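Long-range contact in putative surface anchored protein (Clostridium perfringens B, PDB 4NI6), which probably forms one Ig-like repeat in the shaft of a cell-surface adhesin, a domain stabilised by an autocatalytically formed internal Thr-Gln ester cross-link: residues 47-57 with 96-107. Residues are numbered along the deposited sequence; the frame is centred on the assembly and turned at random.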
loop_
_atom_site.group_PDB
_atom_site.type_symbol
_atom_site.label_atom_id
_atom_site.label_comp_id
_atom_site.label_asym_id
_atom_site.label_seq_id
_atom_site.Cartn_x
_atom_site.Cartn_y
_atom_site.Cartn_z
ATOM N N LYS A 47 11.992 -8.961 -11.112
ATOM C CA LYS A 47 12.055 -7.917 -10.071
ATOM C C LYS A 47 11.162 -6.739 -10.426
ATOM O O LYS A 47 11.039 -6.354 -11.621
ATOM C CB LYS A 47 13.489 -7.408 -9.932
ATOM C CG LYS A 47 14.453 -8.427 -9.357
ATOM C CD LYS A 47 15.788 -7.842 -8.919
ATOM C CE LYS A 47 16.554 -7.218 -10.079
ATOM N NZ LYS A 47 17.980 -6.945 -9.738
ATOM N N TYR A 48 10.580 -6.149 -9.376
ATOM C CA TYR A 48 9.712 -4.963 -9.464
ATOM C C TYR A 48 10.145 -3.936 -8.437
ATOM O O TYR A 48 10.622 -4.313 -7.368
ATOM C CB TYR A 48 8.240 -5.323 -9.197
ATOM C CG TYR A 48 7.626 -6.189 -10.279
ATOM C CD1 TYR A 48 7.913 -7.561 -10.355
ATOM C CD2 TYR A 48 6.711 -5.656 -11.164
ATOM C CE1 TYR A 48 7.401 -8.350 -11.389
ATOM C CE2 TYR A 48 6.207 -6.421 -12.205
ATOM C CZ TYR A 48 6.528 -7.772 -12.277
ATOM O OH TYR A 48 6.079 -8.565 -13.334
ATOM N N ASN A 49 10.067 -2.669 -8.821
ATOM C CA ASN A 49 10.170 -1.578 -7.868
ATOM C C ASN A 49 8.773 -1.383 -7.264
ATOM O O ASN A 49 7.839 -1.000 -7.968
ATOM C CB ASN A 49 10.526 -0.281 -8.612
ATOM C CG ASN A 49 11.640 -0.426 -9.678
ATOM O OD1 ASN A 49 11.493 0.026 -10.838
ATOM N ND2 ASN A 49 12.786 -0.919 -9.273
ATOM N N LEU A 50 8.642 -1.580 -5.944
ATOM C CA LEU A 50 7.358 -1.413 -5.249
ATOM C C LEU A 50 7.389 -0.105 -4.479
ATOM O O LEU A 50 8.212 0.045 -3.564
ATOM C CB LEU A 50 7.121 -2.590 -4.312
ATOM C CG LEU A 50 5.802 -2.496 -3.521
ATOM C CD1 LEU A 50 4.591 -2.594 -4.432
ATOM C CD2 LEU A 50 5.725 -3.537 -2.416
ATOM N N THR A 51 6.560 0.829 -4.892
ATOM C CA THR A 51 6.414 2.094 -4.132
ATOM C C THR A 51 5.087 2.122 -3.412
ATOM O O THR A 51 4.029 2.019 -4.005
ATOM C CB THR A 51 6.481 3.310 -5.066
ATOM O OG1 THR A 51 7.760 3.345 -5.703
ATOM C CG2 THR A 51 6.264 4.631 -4.273
ATOM N N GLY A 52 5.160 2.256 -2.087
ATOM C CA GLY A 52 3.970 2.452 -1.260
ATOM C C GLY A 52 3.918 3.855 -0.722
ATOM O O GLY A 52 4.944 4.452 -0.443
ATOM N N LYS A 53 2.716 4.406 -0.742
ATOM C CA LYS A 53 2.477 5.745 -0.214
ATOM C C LYS A 53 1.366 5.703 0.806
ATOM O O LYS A 53 0.343 5.037 0.636
ATOM C CB LYS A 53 2.102 6.695 -1.330
ATOM C CG LYS A 53 3.252 6.943 -2.297
ATOM C CD LYS A 53 2.843 7.837 -3.444
ATOM C CE LYS A 53 4.013 8.039 -4.397
ATOM N NZ LYS A 53 5.156 8.659 -3.653
ATOM N N LEU A 54 1.567 6.435 1.907
ATOM C CA LEU A 54 0.532 6.619 2.917
ATOM C C LEU A 54 -0.039 8.020 2.705
ATOM O O LEU A 54 0.693 9.002 2.802
ATOM C CB LEU A 54 1.126 6.494 4.327
ATOM C CG LEU A 54 0.148 6.545 5.490
ATOM C CD1 LEU A 54 -0.871 5.422 5.401
ATOM C CD2 LEU A 54 0.904 6.492 6.810
ATOM N N MET A 55 -1.321 8.090 2.367
ATOM C CA MET A 55 -1.976 9.350 1.991
ATOM C C MET A 55 -3.002 9.748 3.054
ATOM O O MET A 55 -3.829 8.932 3.443
ATOM C CB MET A 55 -2.727 9.141 0.684
ATOM C CG MET A 55 -1.871 8.580 -0.458
ATOM S SD MET A 55 -0.428 9.588 -0.921
ATOM C CE MET A 55 -1.290 10.965 -1.641
ATOM N N HIS A 56 -2.933 10.992 3.500
ATOM C CA HIS A 56 -3.960 11.588 4.342
ATOM C C HIS A 56 -5.139 11.946 3.478
ATOM O O HIS A 56 -5.006 12.655 2.473
ATOM C CB HIS A 56 -3.345 12.802 5.025
ATOM C CG HIS A 56 -4.278 13.569 5.904
ATOM N ND1 HIS A 56 -4.041 14.855 6.210
ATOM C CD2 HIS A 56 -5.465 13.228 6.537
ATOM C CE1 HIS A 56 -4.974 15.300 7.072
ATOM N NE2 HIS A 56 -5.865 14.327 7.260
ATOM N N VAL A 57 -6.288 11.357 3.794
ATOM C CA VAL A 57 -7.540 11.584 3.055
ATOM C C VAL A 57 -8.356 12.668 3.733
ATOM O O VAL A 57 -8.860 12.461 4.841
ATOM C CB VAL A 57 -8.417 10.317 3.013
ATOM C CG1 VAL A 57 -9.653 10.541 2.153
ATOM C CG2 VAL A 57 -7.610 9.127 2.536
ATOM N N GLU A 96 -8.030 11.623 12.061
ATOM C CA GLU A 96 -7.825 11.598 10.624
ATOM C C GLU A 96 -7.764 10.204 10.032
ATOM O O GLU A 96 -7.508 9.206 10.716
ATOM C CB GLU A 96 -6.589 12.434 10.281
ATOM C CG GLU A 96 -6.686 13.910 10.701
ATOM C CD GLU A 96 -7.869 14.639 10.074
ATOM O OE1 GLU A 96 -7.992 14.630 8.814
ATOM O OE2 GLU A 96 -8.758 15.073 10.844
ATOM N N LYS A 97 -8.029 10.197 8.739
ATOM C CA LYS A 97 -8.088 8.992 7.918
ATOM C C LYS A 97 -6.932 8.963 6.930
ATOM O O LYS A 97 -6.600 9.979 6.335
ATOM C CB LYS A 97 -9.412 8.979 7.151
ATOM C CG LYS A 97 -9.633 7.746 6.280
ATOM C CD LYS A 97 -10.823 7.951 5.359
ATOM C CE LYS A 97 -12.137 7.661 6.050
ATOM N NZ LYS A 97 -13.255 7.772 5.066
ATOM N N TYR A 98 -6.320 7.787 6.809
ATOM C CA TYR A 98 -5.168 7.575 5.925
ATOM C C TYR A 98 -5.376 6.326 5.105
ATOM O O TYR A 98 -5.909 5.356 5.572
ATOM C CB TYR A 98 -3.872 7.410 6.727
ATOM C CG TYR A 98 -3.590 8.607 7.636
ATOM C CD1 TYR A 98 -4.166 8.712 8.927
ATOM C CD2 TYR A 98 -2.807 9.642 7.204
ATOM C CE1 TYR A 98 -4.009 9.862 9.718
ATOM C CE2 TYR A 98 -2.653 10.790 7.969
ATOM C CZ TYR A 98 -3.225 10.871 9.230
ATOM O OH TYR A 98 -2.997 11.968 10.017
ATOM N N VAL A 99 -4.872 6.337 3.863
ATOM C CA VAL A 99 -4.979 5.187 2.955
ATOM C C VAL A 99 -3.634 4.884 2.307
ATOM O O VAL A 99 -2.871 5.776 2.003
ATOM C CB VAL A 99 -6.100 5.432 1.914
ATOM C CG1 VAL A 99 -5.790 6.613 0.995
ATOM C CG2 VAL A 99 -6.420 4.184 1.089
ATOM N N VAL A 100 -3.401 3.588 2.128
ATOM C CA VAL A 100 -2.177 3.122 1.459
ATOM C C VAL A 100 -2.399 2.870 -0.021
ATOM O O VAL A 100 -3.393 2.240 -0.387
ATOM C CB VAL A 100 -1.639 1.844 2.099
ATOM C CG1 VAL A 100 -0.382 1.346 1.381
ATOM C CG2 VAL A 100 -1.339 2.053 3.583
ATOM N N PHE A 101 -1.537 3.497 -0.821
ATOM C CA PHE A 101 -1.441 3.246 -2.261
ATOM C C PHE A 101 -0.209 2.360 -2.525
ATOM O O PHE A 101 0.821 2.500 -1.862
ATOM C CB PHE A 101 -1.223 4.562 -2.957
ATOM C CG PHE A 101 -2.442 5.430 -3.115
ATOM C CD1 PHE A 101 -3.672 5.108 -2.556
ATOM C CD2 PHE A 101 -2.331 6.620 -3.830
ATOM C CE1 PHE A 101 -4.771 5.940 -2.708
ATOM C CE2 PHE A 101 -3.431 7.458 -3.999
ATOM C CZ PHE A 101 -4.647 7.124 -3.427
ATOM N N GLU A 102 -0.282 1.501 -3.564
ATOM C CA GLU A 102 0.867 0.669 -3.979
ATOM C C GLU A 102 0.991 0.671 -5.500
ATOM O O GLU A 102 -0.020 0.681 -6.199
ATOM C CB GLU A 102 0.659 -0.773 -3.540
ATOM C CG GLU A 102 0.681 -1.006 -2.046
ATOM C CD GLU A 102 2.050 -0.910 -1.373
ATOM O OE1 GLU A 102 2.100 -1.053 -0.112
ATOM O OE2 GLU A 102 3.049 -0.560 -2.015
ATOM N N ASN A 103 2.227 0.777 -5.960
ATOM C CA ASN A 103 2.548 0.767 -7.380
ATOM C C ASN A 103 3.750 -0.143 -7.576
ATOM O O ASN A 103 4.834 0.103 -7.049
ATOM C CB ASN A 103 2.899 2.165 -7.779
ATOM C CG ASN A 103 3.102 2.312 -9.266
ATOM O OD1 ASN A 103 2.213 2.756 -9.986
ATOM N ND2 ASN A 103 4.268 1.905 -9.740
ATOM N N ALA A 104 3.569 -1.167 -8.414
ATOM C CA ALA A 104 4.664 -2.106 -8.749
ATOM C C ALA A 104 5.029 -1.911 -10.217
ATOM O O ALA A 104 4.176 -2.029 -11.093
ATOM C CB ALA A 104 4.213 -3.543 -8.556
ATOM N N GLU A 105 6.282 -1.582 -10.459
ATOM C CA GLU A 105 6.766 -1.380 -11.818
ATOM C C GLU A 105 7.919 -2.354 -12.079
ATOM O O GLU A 105 8.913 -2.360 -11.355
ATOM C CB GLU A 105 7.287 0.043 -11.973
ATOM C CG GLU A 105 7.895 0.336 -13.349
ATOM C CD GLU A 105 8.723 1.601 -13.336
ATOM O OE1 GLU A 105 9.606 1.755 -12.459
ATOM O OE2 GLU A 105 8.476 2.453 -14.202
ATOM N N SER A 106 7.858 -3.127 -13.166
ATOM C CA SER A 106 8.951 -4.081 -13.400
ATOM C C SER A 106 10.263 -3.346 -13.657
ATOM O O SER A 106 10.272 -2.248 -14.231
ATOM C CB SER A 106 8.612 -5.049 -14.531
ATOM O OG SER A 106 8.467 -4.384 -15.791
ATOM N N VAL A 107 11.376 -3.981 -13.267
ATOM C CA VAL A 107 12.692 -3.438 -13.526
ATOM C C VAL A 107 13.054 -3.540 -15.021
ATOM O O VAL A 107 13.622 -2.607 -15.597
ATOM C CB VAL A 107 13.760 -4.151 -12.671
ATOM C CG1 VAL A 107 15.168 -3.717 -13.065
ATOM C CG2 VAL A 107 13.515 -3.869 -11.184
HETATM O O HOH W 1 -9.186 12.616 7.450
#
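L54 meets Y98 and V100 on the buried face of two neighbouring antiparallel strands, 47-57 and 97-106, in an Ig-like beta sandwich. Backbone pairing is regular from N49-E105 to M55-V99. L54 has CG anti to its backbone N (chi1 -175°), and its CD1 reaches V100 CG2 at 3.9 Å and Y98 CB at 3.8 Å. L50, A104 and E102 continue this face, and L85 and F87 of strand 81-90 in the second sheet pack on it. E102 bends at chi2 (-73°), which brings OE2 to 3.2 Å from G52 CA.

The face with N49, K53 and M55 is more open to solvent, though V57 CG2 and V99 CG1 pack tightly on it at 3.5 Å. N49 and E105 lie side by side, with N49 OD1 and E105 OE1, two acceptors, 3.0 Å apart and not hydrogen-bonded. K53 NZ forms a salt bridge with E65. M55 crosses F101 at about a right angle, with CG over one ring face, 4.0 Å from the centroid.

At the far end, H56 NE2 donates to E96 OE1 at 2.7 Å. The carboxylate lies nearly perpendicular to the imidazole. One water donates to V57 O and E96 OE1 and accepts from K97 N at 3.0 Å.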